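Secreted protein (Streptomyces lividans, PDB 4UNM) probably acts as a radical copper oxidase of the galactose oxidase family and is required for glycan deposition at hyphal tips and for morphogenesis. Local coordinates at residues 26-31 and 465-470; 354-359 and 390-395; 375-380 and 394-399; 539-544 and 575-580. One frame throughout, in Å; residues are numbered along the deposited sequence.

Interaction 1: residues 26-31 and 465-470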
loop_
_atom_site.group_PDB
_atom_site.type_symbol
_atom_site.label_atom_id
_atom_site.label_comp_id
_atom_site.label_asym_id
_atom_site.label_seq_id
_atom_site.Cartn_x
_atom_site.Cartn_y
_atom_site.Cartn_z
ATOM N N TRP A 26 -8.200 22.510 3.764
ATOM C CA TRP A 26 -8.572 21.518 2.775
ATOM C C TRP A 26 -9.502 22.079 1.682
ATOM O O TRP A 26 -10.316 22.978 1.959
ATOM C CB TRP A 26 -9.334 20.402 3.468
ATOM C CG TRP A 26 -8.540 19.592 4.425
ATOM C CD1 TRP A 26 -8.275 19.873 5.735
ATOM C CD2 TRP A 26 -7.902 18.343 4.148
ATOM N NE1 TRP A 26 -7.498 18.883 6.296
ATOM C CE2 TRP A 26 -7.254 17.929 5.342
ATOM C CE3 TRP A 26 -7.794 17.541 3.001
ATOM C CZ2 TRP A 26 -6.531 16.732 5.432
ATOM C CZ3 TRP A 26 -7.077 16.342 3.087
ATOM C CH2 TRP A 26 -6.451 15.956 4.295
ATOM N N GLU A 27 -9.408 21.535 0.476
ATOM C CA GLU A 27 -10.356 21.811 -0.594
ATOM C C GLU A 27 -10.721 20.547 -1.353
ATOM O O GLU A 27 -9.868 19.697 -1.633
ATOM C CB GLU A 27 -9.804 22.895 -1.540
ATOM C CG GLU A 27 -8.628 22.456 -2.395
ATOM C CD GLU A 27 -7.961 23.589 -3.158
ATOM O OE1 GLU A 27 -8.556 24.028 -4.158
ATOM O OE2 GLU A 27 -6.833 24.008 -2.779
ATOM N N ILE A 28 -11.997 20.431 -1.693
ATOM C CA ILE A 28 -12.491 19.358 -2.527
ATOM C C ILE A 28 -12.299 19.731 -3.998
ATOM O O ILE A 28 -12.550 20.871 -4.404
ATOM C CB ILE A 28 -13.973 19.063 -2.212
ATOM C CG1 ILE A 28 -14.106 18.573 -0.773
ATOM C CG2 ILE A 28 -14.555 18.046 -3.170
ATOM C CD1 ILE A 28 -15.532 18.567 -0.264
ATOM N N ILE A 29 -11.797 18.780 -4.771
ATOM C CA ILE A 29 -11.739 18.882 -6.213
ATOM C C ILE A 29 -12.650 17.789 -6.724
ATOM O O ILE A 29 -12.536 16.622 -6.342
ATOM C CB ILE A 29 -10.320 18.689 -6.796
ATOM C CG1 ILE A 29 -9.316 19.671 -6.184
ATOM C CG2 ILE A 29 -10.322 18.805 -8.328
ATOM C CD1 ILE A 29 -9.533 21.116 -6.550
ATOM N N GLU A 30 -13.560 18.177 -7.601
ATOM C CA GLU A 30 -14.430 17.234 -8.265
ATOM C C GLU A 30 -14.233 17.412 -9.759
ATOM O O GLU A 30 -14.150 18.524 -10.241
ATOM C CB GLU A 30 -15.874 17.489 -7.846
ATOM C CG GLU A 30 -16.821 16.337 -8.157
ATOM C CD GLU A 30 -18.123 16.410 -7.372
ATOM O OE1 GLU A 30 -18.625 17.535 -7.141
ATOM O OE2 GLU A 30 -18.645 15.342 -6.983
ATOM N N PHE A 31 -14.095 16.316 -10.483
ATOM C CA PHE A 31 -13.768 16.386 -11.892
ATOM C C PHE A 31 -15.032 16.321 -12.746
ATOM O O PHE A 31 -16.061 15.806 -12.299
ATOM C CB PHE A 31 -12.814 15.258 -12.248
ATOM C CG PHE A 31 -11.469 15.397 -11.595
ATOM C CD1 PHE A 31 -10.590 16.394 -11.999
ATOM C CD2 PHE A 31 -11.099 14.560 -10.568
ATOM C CE1 PHE A 31 -9.354 16.527 -11.401
ATOM C CE2 PHE A 31 -9.873 14.693 -9.954
ATOM C CZ PHE A 31 -8.999 15.670 -10.376
ATOM N N PRO A 465 -10.088 16.928 7.562
ATOM C CA PRO A 465 -10.447 16.658 6.179
ATOM C C PRO A 465 -11.951 16.810 5.922
ATOM O O PRO A 465 -12.761 16.634 6.834
ATOM C CB PRO A 465 -9.994 15.207 5.959
ATOM C CG PRO A 465 -9.778 14.638 7.309
ATOM C CD PRO A 465 -9.643 15.735 8.300
ATOM N N LEU A 466 -12.291 17.138 4.681
ATOM C CA LEU A 466 -13.673 17.282 4.251
ATOM C C LEU A 466 -14.327 15.979 3.798
ATOM O O LEU A 466 -15.547 15.831 3.886
ATOM C CB LEU A 466 -13.758 18.342 3.150
ATOM C CG LEU A 466 -13.036 19.661 3.443
ATOM C CD1 LEU A 466 -13.235 20.645 2.287
ATOM C CD2 LEU A 466 -13.506 20.281 4.750
ATOM N N VAL A 467 -13.533 15.018 3.316
ATOM C CA VAL A 467 -14.070 13.804 2.758
ATOM C C VAL A 467 -13.495 12.623 3.528
ATOM O O VAL A 467 -12.294 12.610 3.863
ATOM C CB VAL A 467 -13.714 13.700 1.274
ATOM C CG1 VAL A 467 -14.203 12.386 0.689
ATOM C CG2 VAL A 467 -14.320 14.880 0.511
ATOM N N GLY A 468 -14.363 11.671 3.861
ATOM C CA GLY A 468 -13.961 10.449 4.533
ATOM C C GLY A 468 -13.180 9.511 3.598
ATOM O O GLY A 468 -13.525 9.345 2.420
ATOM N N ARG A 469 -12.140 8.894 4.161
ATOM C CA ARG A 469 -11.283 7.984 3.400
ATOM C C ARG A 469 -10.885 6.769 4.209
ATOM O O ARG A 469 -10.138 6.875 5.189
ATOM C CB ARG A 469 -10.050 8.698 2.884
ATOM C CG ARG A 469 -10.274 9.308 1.523
ATOM C CD ARG A 469 -9.113 10.197 1.128
ATOM N NE ARG A 469 -8.876 11.266 2.083
ATOM C CZ ARG A 469 -9.332 12.507 1.943
ATOM N NH1 ARG A 469 -10.057 12.845 0.885
ATOM N NH2 ARG A 469 -9.060 13.419 2.862
ATOM N N ASN A 470 -11.417 5.621 3.783
ATOM C CA ASN A 470 -11.116 4.343 4.415
ATOM C C ASN A 470 -10.369 3.439 3.435
ATOM O O ASN A 470 -9.248 3.813 2.999
ATOM C CB ASN A 470 -12.337 3.696 5.124
ATOM C CG ASN A 470 -13.492 3.336 4.202
ATOM O OD1 ASN A 470 -13.498 2.264 3.598
ATOM N ND2 ASN A 470 -14.544 4.197 4.159
#
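Trp26 NE1 donates its hydrogen to the carbonyl oxygen of Ala463, two residues ahead of Pro465, and this bond helps set the tilt of the indole, whose face receives Pro465 CA. That atom lies 3.5 Å from the centroid of the Trp26 five-membered ring and only 11° off its normal, a CH-pi contact squarely over the face. Pro465 CB carries on toward the six-membered ring and reaches Trp26 CZ2 at 3.8 Å. With CG anti to the carbonyl carbon (chi1 -67°), the indole is laid alongside the proline.

At the far rim of the indole, Arg469 NH2 comes within 3.5 Å of Trp26 CZ3. The two flat groups are nearly parallel, 19° apart, but the approach is oblique; since the arginine is modelled in two conformers, this describes one of them. In it NH2 makes a salt bridge with Glu508, whose carboxylate also takes the backbone N-H groups of Leu466 and Val467 and so holds the loop in shape.

Nearer the backbone the packing is mainly apolar. Leu466 CG meets Trp26 CB at 3.8 Å, while Ile28 CG1 lies 3.8 Å from Leu466 CD1 and 3.9 Å from Val467 CG2.

The contact packs strand 25-29 on the loop leading into strand 473-477; by pairing with 507-511, strand 25-29 completes that blade, the Velcro-like closure characteristic of beta-propellers.

Interaction 2: residues 354-359 and 390-395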
loop_
_atom_site.group_PDB
_atom_site.type_symbol
_atom_site.label_atom_id
_atom_site.label_comp_id
_atom_site.label_asym_id
_atom_site.label_seq_id
_atom_site.Cartn_x
_atom_site.Cartn_y
_atom_site.Cartn_z
ATOM N N MET A 354 6.174 -4.783 19.192
ATOM C CA MET A 354 5.049 -4.193 18.537
ATOM C C MET A 354 3.859 -4.328 19.442
ATOM O O MET A 354 3.465 -5.461 19.746
ATOM C CB MET A 354 4.756 -4.911 17.197
ATOM C CG MET A 354 3.522 -4.393 16.475
ATOM S SD MET A 354 3.713 -2.721 15.819
ATOM C CE MET A 354 4.847 -3.037 14.477
ATOM N N SER A 355 3.241 -3.200 19.802
ATOM C CA SER A 355 1.928 -3.189 20.428
ATOM C C SER A 355 0.791 -3.385 19.437
ATOM O O SER A 355 0.877 -3.008 18.269
ATOM C CB SER A 355 1.667 -1.855 21.150
ATOM O OG SER A 355 2.556 -1.708 22.231
ATOM N N ASP A 356 -0.303 -3.941 19.927
ATOM C CA ASP A 356 -1.425 -4.314 19.074
ATOM C C ASP A 356 -0.939 -5.072 17.836
ATOM O O ASP A 356 -1.330 -4.725 16.710
ATOM C CB ASP A 356 -2.238 -3.072 18.668
ATOM C CG ASP A 356 -2.959 -2.432 19.821
ATOM O OD1 ASP A 356 -3.040 -3.073 20.890
ATOM O OD2 ASP A 356 -3.503 -1.317 19.670
ATOM N N ALA A 357 -0.107 -6.099 18.049
ATOM C CA ALA A 357 0.433 -6.907 16.949
ATOM C C ALA A 357 -0.636 -7.731 16.232
ATOM O O ALA A 357 -0.421 -8.252 15.102
ATOM C CB ALA A 357 1.580 -7.785 17.441
ATOM N N ASN A 358 -1.794 -7.831 16.880
ATOM C CA ASN A 358 -3.003 -8.406 16.281
ATOM C C ASN A 358 -3.796 -7.431 15.390
ATOM O O ASN A 358 -4.831 -7.795 14.837
ATOM C CB ASN A 358 -3.895 -8.988 17.409
ATOM C CG ASN A 358 -4.409 -7.924 18.355
ATOM O OD1 ASN A 358 -3.720 -6.944 18.642
ATOM N ND2 ASN A 358 -5.626 -8.088 18.821
ATOM N N MET A 359 -3.311 -6.193 15.254
ATOM C CA MET A 359 -3.988 -5.164 14.509
ATOM C C MET A 359 -2.985 -4.462 13.581
ATOM O O MET A 359 -2.745 -3.254 13.692
ATOM C CB MET A 359 -4.620 -4.172 15.472
ATOM C CG MET A 359 -5.728 -4.796 16.328
ATOM S SD MET A 359 -6.512 -3.570 17.391
ATOM C CE MET A 359 -5.889 -4.048 19.001
ATOM N N SER A 390 -9.825 -2.319 16.068
ATOM C CA SER A 390 -8.870 -1.380 15.452
ATOM C C SER A 390 -7.972 -0.677 16.455
ATOM O O SER A 390 -8.307 -0.553 17.636
ATOM C CB SER A 390 -9.585 -0.373 14.555
ATOM O OG SER A 390 -10.472 0.489 15.249
ATOM N N SER A 391 -6.786 -0.285 16.013
ATOM C CA SER A 391 -5.759 0.250 16.913
ATOM C C SER A 391 -5.585 1.774 16.785
ATOM O O SER A 391 -5.571 2.344 15.659
ATOM C CB SER A 391 -4.433 -0.447 16.668
ATOM O OG SER A 391 -3.399 0.122 17.434
ATOM N N GLU A 392 -5.476 2.438 17.947
ATOM C CA GLU A 392 -5.215 3.863 18.019
ATOM C C GLU A 392 -3.717 4.167 18.086
ATOM O O GLU A 392 -3.307 5.344 18.175
ATOM C CB GLU A 392 -5.958 4.461 19.238
ATOM C CG GLU A 392 -5.290 4.242 20.600
ATOM C CD GLU A 392 -5.343 2.810 21.158
ATOM O OE1 GLU A 392 -6.079 1.941 20.622
ATOM O OE2 GLU A 392 -4.629 2.546 22.167
ATOM N N LYS A 393 -2.895 3.122 18.079
ATOM C CA LYS A 393 -1.515 3.244 18.473
ATOM C C LYS A 393 -0.614 3.616 17.284
ATOM O O LYS A 393 -0.880 3.210 16.128
ATOM C CB LYS A 393 -1.034 1.967 19.141
ATOM C CG LYS A 393 -1.699 1.714 20.520
ATOM C CD LYS A 393 -1.063 0.518 21.217
ATOM C CE LYS A 393 -1.587 0.254 22.636
ATOM N NZ LYS A 393 -3.069 0.247 22.681
ATOM N N THR A 394 0.453 4.349 17.588
ATOM C CA THR A 394 1.666 4.357 16.764
ATOM C C THR A 394 2.775 3.576 17.452
ATOM O O THR A 394 2.826 3.469 18.703
ATOM C CB THR A 394 2.113 5.810 16.410
ATOM O OG1 THR A 394 2.610 6.495 17.582
ATOM C CG2 THR A 394 0.958 6.544 15.847
ATOM N N ARG A 395 3.626 2.969 16.648
ATOM C CA ARG A 395 4.731 2.162 17.110
ATOM C C ARG A 395 5.956 2.488 16.288
ATOM O O ARG A 395 5.927 2.428 15.041
ATOM C CB ARG A 395 4.455 0.650 17.017
ATOM C CG ARG A 395 3.174 0.144 17.676
ATOM C CD ARG A 395 1.908 0.442 16.898
ATOM N NE ARG A 395 1.039 -0.709 16.699
ATOM C CZ ARG A 395 0.046 -0.742 15.820
ATOM N NH1 ARG A 395 -0.228 0.332 15.051
ATOM N NH2 ARG A 395 -0.692 -1.843 15.714
#
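Arg395 turns the edge of its guanidinium toward the loop 354-359 and grips three backbone carbonyls there. Its NE donates to Ser355 O at 2.8 Å, fairly straight at 160°, while NH2 reaches Asp356 O at 3.1 Å and Met359 O at 3.2 Å. All three oxygens lie near the guanidinium plane, but NH2 stands above the planes of the last two carbonyls. Asp356 O also takes Met359 N, closing a type I turn; the two donors approach from opposite faces.

Met354 crosses the arginine chain at about a right angle, with SD 3.5 Å from Arg395 CG. To get there it bends back at chi2 (69°) and again at chi3.

The Asp356 carboxylate meets Ser391 and Lys393 instead of the guanidinium. Ser391 OG donates to the anti lone pair of Asp356 OD2 at 2.7 Å, and the same hydroxyl accepts from Lys393 N in an ST turn. Lys393 runs across Asp356 almost perpendicularly, making a weak salt bridge from NZ to OD2 at 3.4 Å and a closer one to Glu392 OE2, at 2.8 Å, which probably offsets the two neighbouring negative charges.

The contact ties the loop between strands 348-350 and 364-367, of consecutive blades, to strand 394-398 within a Kelch-type beta-propeller.

Interaction 3: residues 375-380 and 394-399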
loop_
_atom_site.group_PDB
_atom_site.type_symbol
_atom_site.label_atom_id
_atom_site.label_comp_id
_atom_site.label_asym_id
_atom_site.label_seq_id
_atom_site.Cartn_x
_atom_site.Cartn_y
_atom_site.Cartn_z
ATOM N N LYS A 375 14.425 5.163 11.327
ATOM C CA LYS A 375 13.309 4.995 12.213
ATOM C C LYS A 375 12.023 4.835 11.426
ATOM O O LYS A 375 11.709 5.663 10.575
ATOM C CB LYS A 375 13.158 6.179 13.143
ATOM C CG LYS A 375 14.227 6.332 14.211
ATOM C CD LYS A 375 13.640 7.260 15.272
ATOM C CE LYS A 375 14.693 7.947 16.087
ATOM N NZ LYS A 375 14.009 8.937 16.965
ATOM N N TYR A 376 11.296 3.768 11.728
ATOM C CA TYR A 376 10.017 3.407 11.094
ATOM C C TYR A 376 8.878 3.542 12.045
ATOM O O TYR A 376 8.956 3.114 13.205
ATOM C CB TYR A 376 10.109 1.965 10.597
ATOM C CG TYR A 376 11.112 1.794 9.512
ATOM C CD1 TYR A 376 12.463 1.631 9.784
ATOM C CD2 TYR A 376 10.716 1.844 8.167
ATOM C CE1 TYR A 376 13.378 1.475 8.755
ATOM C CE2 TYR A 376 11.634 1.696 7.148
ATOM C CZ TYR A 376 12.963 1.550 7.437
ATOM O OH TYR A 376 13.874 1.386 6.412
ATOM N N MET A 377 7.782 4.117 11.581
ATOM C CA MET A 377 6.605 4.231 12.365
ATOM C C MET A 377 5.451 3.462 11.735
ATOM O O MET A 377 5.167 3.635 10.545
ATOM C CB MET A 377 6.207 5.699 12.479
ATOM C CG MET A 377 4.908 5.904 13.249
ATOM S SD MET A 377 4.536 7.633 13.650
ATOM C CE MET A 377 4.217 8.308 12.059
ATOM N N VAL A 378 4.793 2.625 12.539
ATOM C CA VAL A 378 3.576 1.886 12.155
ATOM C C VAL A 378 2.373 2.518 12.803
ATOM O O VAL A 378 2.359 2.789 14.011
ATOM C CB VAL A 378 3.701 0.393 12.507
ATOM C CG1 VAL A 378 2.408 -0.370 12.213
ATOM C CG2 VAL A 378 4.878 -0.233 11.779
ATOM N N ILE A 379 1.379 2.849 12.002
ATOM C CA ILE A 379 0.257 3.652 12.436
ATOM C C ILE A 379 -1.086 2.925 12.265
ATOM O O ILE A 379 -1.447 2.503 11.152
ATOM C CB ILE A 379 0.145 4.960 11.635
ATOM C CG1 ILE A 379 1.442 5.734 11.619
ATOM C CG2 ILE A 379 -0.993 5.833 12.167
ATOM C CD1 ILE A 379 1.526 6.662 10.420
ATOM N N GLY A 380 -1.842 2.793 13.372
ATOM C CA GLY A 380 -3.197 2.283 13.313
ATOM C C GLY A 380 -3.260 0.796 12.942
ATOM O O GLY A 380 -2.364 0.036 13.242
ATOM N N THR A 394 0.453 4.349 17.588
ATOM C CA THR A 394 1.666 4.357 16.764
ATOM C C THR A 394 2.775 3.576 17.452
ATOM O O THR A 394 2.826 3.469 18.703
ATOM C CB THR A 394 2.113 5.810 16.410
ATOM O OG1 THR A 394 2.610 6.495 17.582
ATOM C CG2 THR A 394 0.958 6.544 15.847
ATOM N N ARG A 395 3.626 2.969 16.648
ATOM C CA ARG A 395 4.731 2.162 17.110
ATOM C C ARG A 395 5.956 2.488 16.288
ATOM O O ARG A 395 5.927 2.428 15.041
ATOM C CB ARG A 395 4.455 0.650 17.017
ATOM C CG ARG A 395 3.174 0.144 17.676
ATOM C CD ARG A 395 1.908 0.442 16.898
ATOM N NE ARG A 395 1.039 -0.709 16.699
ATOM C CZ ARG A 395 0.046 -0.742 15.820
ATOM N NH1 ARG A 395 -0.228 0.332 15.051
ATOM N NH2 ARG A 395 -0.692 -1.843 15.714
ATOM N N ILE A 396 7.065 2.785 16.974
ATOM C CA ILE A 396 8.250 3.262 16.312
ATOM C C ILE A 396 9.416 2.345 16.567
ATOM O O ILE A 396 9.756 2.066 17.753
ATOM C CB ILE A 396 8.562 4.700 16.786
ATOM C CG1 ILE A 396 7.455 5.658 16.326
ATOM C CG2 ILE A 396 9.882 5.154 16.218
ATOM C CD1 ILE A 396 6.593 6.185 17.424
ATOM N N ALA A 397 10.057 1.899 15.492
ATOM C CA ALA A 397 11.320 1.168 15.590
ATOM C C ALA A 397 12.501 1.930 15.066
ATOM O O ALA A 397 12.544 2.337 13.883
ATOM C CB ALA A 397 11.243 -0.169 14.900
ATOM N N ASP A 398 13.507 2.062 15.928
ATOM C CA ASP A 398 14.797 2.606 15.532
ATOM C C ASP A 398 15.778 1.497 15.188
ATOM O O ASP A 398 16.272 0.810 16.082
ATOM C CB ASP A 398 15.325 3.498 16.667
ATOM C CG ASP A 398 16.701 4.118 16.365
ATOM O OD1 ASP A 398 17.427 3.721 15.408
ATOM O OD2 ASP A 398 17.042 5.029 17.143
ATOM N N LEU A 399 16.102 1.332 13.906
ATOM C CA LEU A 399 16.859 0.180 13.491
ATOM C C LEU A 399 18.357 0.401 13.670
ATOM O O LEU A 399 19.136 -0.502 13.372
ATOM C CB LEU A 399 16.587 -0.180 12.048
ATOM C CG LEU A 399 15.136 -0.488 11.700
ATOM C CD1 LEU A 399 15.111 -1.253 10.377
ATOM C CD2 LEU A 399 14.419 -1.242 12.824
#
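Tyr376 and Ala397 face each other as a hydrogen-bonded antiparallel pair, with Tyr376 N to Ala397 O at 2.9 Å and Ala397 N to Tyr376 O at 2.8 Å. Val378 and Arg395 repeat the pattern two residues on, Val378 N reaching Arg395 O at 2.8 Å and nearly straight (172°). Between them, Met377 pairs with Ile396 in a non-hydrogen-bonded position, where CA-H groups lean on the flanking carbonyls.

Next come the side chains. Met377 and Ile396 run alongside each other from the same face of the sheet: Met377 CG, anti to the backbone N (chi1 177°), lies 4.0 Å from Ile396 CG1, and Met377 SD passes on toward Thr394 CB. On the sheet face that carries Tyr376, Leu399 meets the tyrosine at about a right angle, its CD1 3.6 Å from Tyr376 CE1. Val378 CG1 lies over one face of the Arg395 guanidinium, 3.9 Å from NH1. That nitrogen donates to Gly380 O at 2.8 Å, on a lone pair and in both planes, so the arginine also fixes the chain just past the strand.

Further out, Tyr376 OH bonds to Glu374, and its ring packs against Phe313 and Phe321 of the preceding blade. Tyr452 of the following blade covers Met377 and Ile396. The pair 375-379 and 394-398 thus forms the middle of a four-stranded propeller blade, flanked by strands 364-367 and 406-408.

Interaction 4: residues 539-544 and 575-580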
loop_
_atom_site.group_PDB
_atom_site.type_symbol
_atom_site.label_atom_id
_atom_site.label_comp_id
_atom_site.label_asym_id
_atom_site.label_seq_id
_atom_site.Cartn_x
_atom_site.Cartn_y
_atom_site.Cartn_z
ATOM N N THR A 539 19.964 28.274 -7.069
ATOM C CA THR A 539 19.801 29.667 -6.721
ATOM C C THR A 539 18.639 29.888 -5.794
ATOM O O THR A 539 17.515 29.456 -6.033
ATOM C CB THR A 539 19.592 30.524 -7.990
ATOM O OG1 THR A 539 20.754 30.375 -8.800
ATOM C CG2 THR A 539 19.388 31.960 -7.650
ATOM N N SER A 540 18.925 30.598 -4.718
ATOM C CA SER A 540 17.880 31.094 -3.835
ATOM C C SER A 540 18.338 32.444 -3.282
ATOM O O SER A 540 19.346 32.505 -2.612
ATOM C CB SER A 540 17.694 30.123 -2.665
ATOM O OG SER A 540 16.743 30.617 -1.708
ATOM N N ARG A 541 17.591 33.491 -3.576
ATOM C CA ARG A 541 17.851 34.792 -2.965
ATOM C C ARG A 541 17.788 34.675 -1.445
ATOM O O ARG A 541 18.479 35.389 -0.741
ATOM C CB ARG A 541 16.854 35.823 -3.467
ATOM C CG ARG A 541 17.101 36.201 -4.930
ATOM C CD ARG A 541 18.192 37.242 -5.060
ATOM N NE ARG A 541 18.389 37.629 -6.457
ATOM C CZ ARG A 541 19.030 38.713 -6.856
ATOM N NH1 ARG A 541 19.555 39.555 -5.973
ATOM N NH2 ARG A 541 19.151 38.951 -8.154
ATOM N N ALA A 542 16.982 33.734 -0.960
ATOM C CA ALA A 542 16.848 33.482 0.459
ATOM C C ALA A 542 17.747 32.377 0.986
ATOM O O ALA A 542 17.473 31.835 2.066
ATOM C CB ALA A 542 15.388 33.197 0.769
ATOM N N ALA A 543 18.864 32.110 0.303
ATOM C CA ALA A 543 19.809 31.047 0.693
ATOM C C ALA A 543 20.214 31.157 2.178
ATOM O O ALA A 543 20.378 30.136 2.876
ATOM C CB ALA A 543 21.053 31.054 -0.197
ATOM N N SER A 544 20.406 32.393 2.659
ATOM C CA SER A 544 20.903 32.584 4.018
ATOM C C SER A 544 19.913 32.120 5.090
ATOM O O SER A 544 20.303 31.957 6.235
ATOM C CB SER A 544 21.254 34.073 4.280
ATOM O OG SER A 544 20.082 34.844 4.370
ATOM N N ASP A 575 26.178 30.483 -0.214
ATOM C CA ASP A 575 27.257 31.351 -0.676
ATOM C C ASP A 575 26.557 32.466 -1.447
ATOM O O ASP A 575 26.248 32.324 -2.633
ATOM C CB ASP A 575 28.231 30.559 -1.551
ATOM C CG ASP A 575 29.447 31.377 -1.985
ATOM O OD1 ASP A 575 29.605 32.538 -1.543
ATOM O OD2 ASP A 575 30.259 30.847 -2.774
ATOM N N GLY A 576 26.223 33.538 -0.747
ATOM C CA GLY A 576 25.318 34.523 -1.291
ATOM C C GLY A 576 24.002 33.914 -1.685
ATOM O O GLY A 576 23.402 33.223 -0.889
ATOM N N ASP A 577 23.538 34.150 -2.918
ATOM C CA ASP A 577 22.295 33.526 -3.359
ATOM C C ASP A 577 22.474 32.130 -3.990
ATOM O O ASP A 577 21.608 31.682 -4.736
ATOM C CB ASP A 577 21.542 34.447 -4.324
ATOM C CG ASP A 577 22.181 34.536 -5.697
ATOM O OD1 ASP A 577 23.316 34.100 -5.928
ATOM O OD2 ASP A 577 21.516 35.107 -6.575
ATOM N N LYS A 578 23.574 31.462 -3.699
ATOM C CA LYS A 578 23.858 30.127 -4.248
ATOM C C LYS A 578 23.868 29.103 -3.118
ATOM O O LYS A 578 24.578 29.274 -2.109
ATOM C CB LYS A 578 25.220 30.090 -4.949
ATOM C CG LYS A 578 25.309 30.992 -6.170
ATOM C CD LYS A 578 24.434 30.476 -7.305
ATOM C CE LYS A 578 24.629 31.289 -8.560
ATOM N NZ LYS A 578 23.510 32.264 -8.650
ATOM N N LEU A 579 23.108 28.022 -3.319
ATOM C CA LEU A 579 23.088 26.895 -2.385
ATOM C C LEU A 579 23.717 25.714 -3.057
ATOM O O LEU A 579 23.237 25.306 -4.135
ATOM C CB LEU A 579 21.654 26.524 -2.069
ATOM C CG LEU A 579 20.804 27.418 -1.173
ATOM C CD1 LEU A 579 19.371 26.946 -1.225
ATOM C CD2 LEU A 579 21.318 27.394 0.263
ATOM N N THR A 580 24.793 25.192 -2.485
ATOM C CA THR A 580 25.453 24.028 -3.021
ATOM C C THR A 580 25.074 22.871 -2.106
ATOM O O THR A 580 25.298 22.927 -0.907
ATOM C CB THR A 580 26.971 24.182 -3.124
ATOM O OG1 THR A 580 27.269 25.272 -4.001
ATOM C CG2 THR A 580 27.616 22.910 -3.691
#
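Ser540 and Asp577 supply the main backbone bond, Ser540 N to Asp577 O at 2.9 Å. CA-H contacts flank it: Thr539 CA leans on Asp577 O, and Asp577 CA on Ser540 O. Each segment turns sharply beside this bond, 540-543 in a type I turn and 575-578 in a type II' turn with Gly576 at positive phi.

The charged and polar ends gather along one flank. Lys578 NZ makes a weak hydrogen bond to Thr539 OG1 at 3.3 Å and a salt bridge to OD1 of its neighbour Asp577, also 3.3 Å, coming from above the carboxylate plane. Bends at chi2 and chi4 (-99°) curl the amino group back to both. The other oxygen, Asp577 OD2, sits over a face of the Arg541 guanidinium, 4.0 Å from NE; the planes are 84° apart and only charge attraction is at work.

Mostly apolar contacts lie on the other flank. Ala543 CB packs 3.7 Å from Leu579 CD2 and also touches the carbonyl oxygen of Gly576, while Ser540 CB lies 3.9 Å from Leu579 CD1.

Asp522 holds the 540-542 turn from outside. In the early set domain the contact lies where strand 535-539 leaves its antiparallel partner 578-582, at the turn of the hairpin that joins strand 566-575 to 578-582.

How the interactions relate
Interactions 2 and 3 meet on the same blade and share Arg395: strand 394-398 pairs with 375-379, while the arginine's side chain reaches back to 354-359, and Lys393 O probably bonds to Gly380 N. Interaction 3 is the most buried, its chemistry mostly the backbone ladder; interaction 2 is partly buried and built on a guanidinium among carbonyls. Interaction 1, about 27 Å from both between centres, packs the N-terminal strand 25-29 against the loop leading into strand 473-477 by apolar and ring contacts, with its polar groups satisfied by outside partners. Interaction 4 stands apart, about 38 Å from the chain's centre, where turns and loose charge pairs mark the outer tip of another domain.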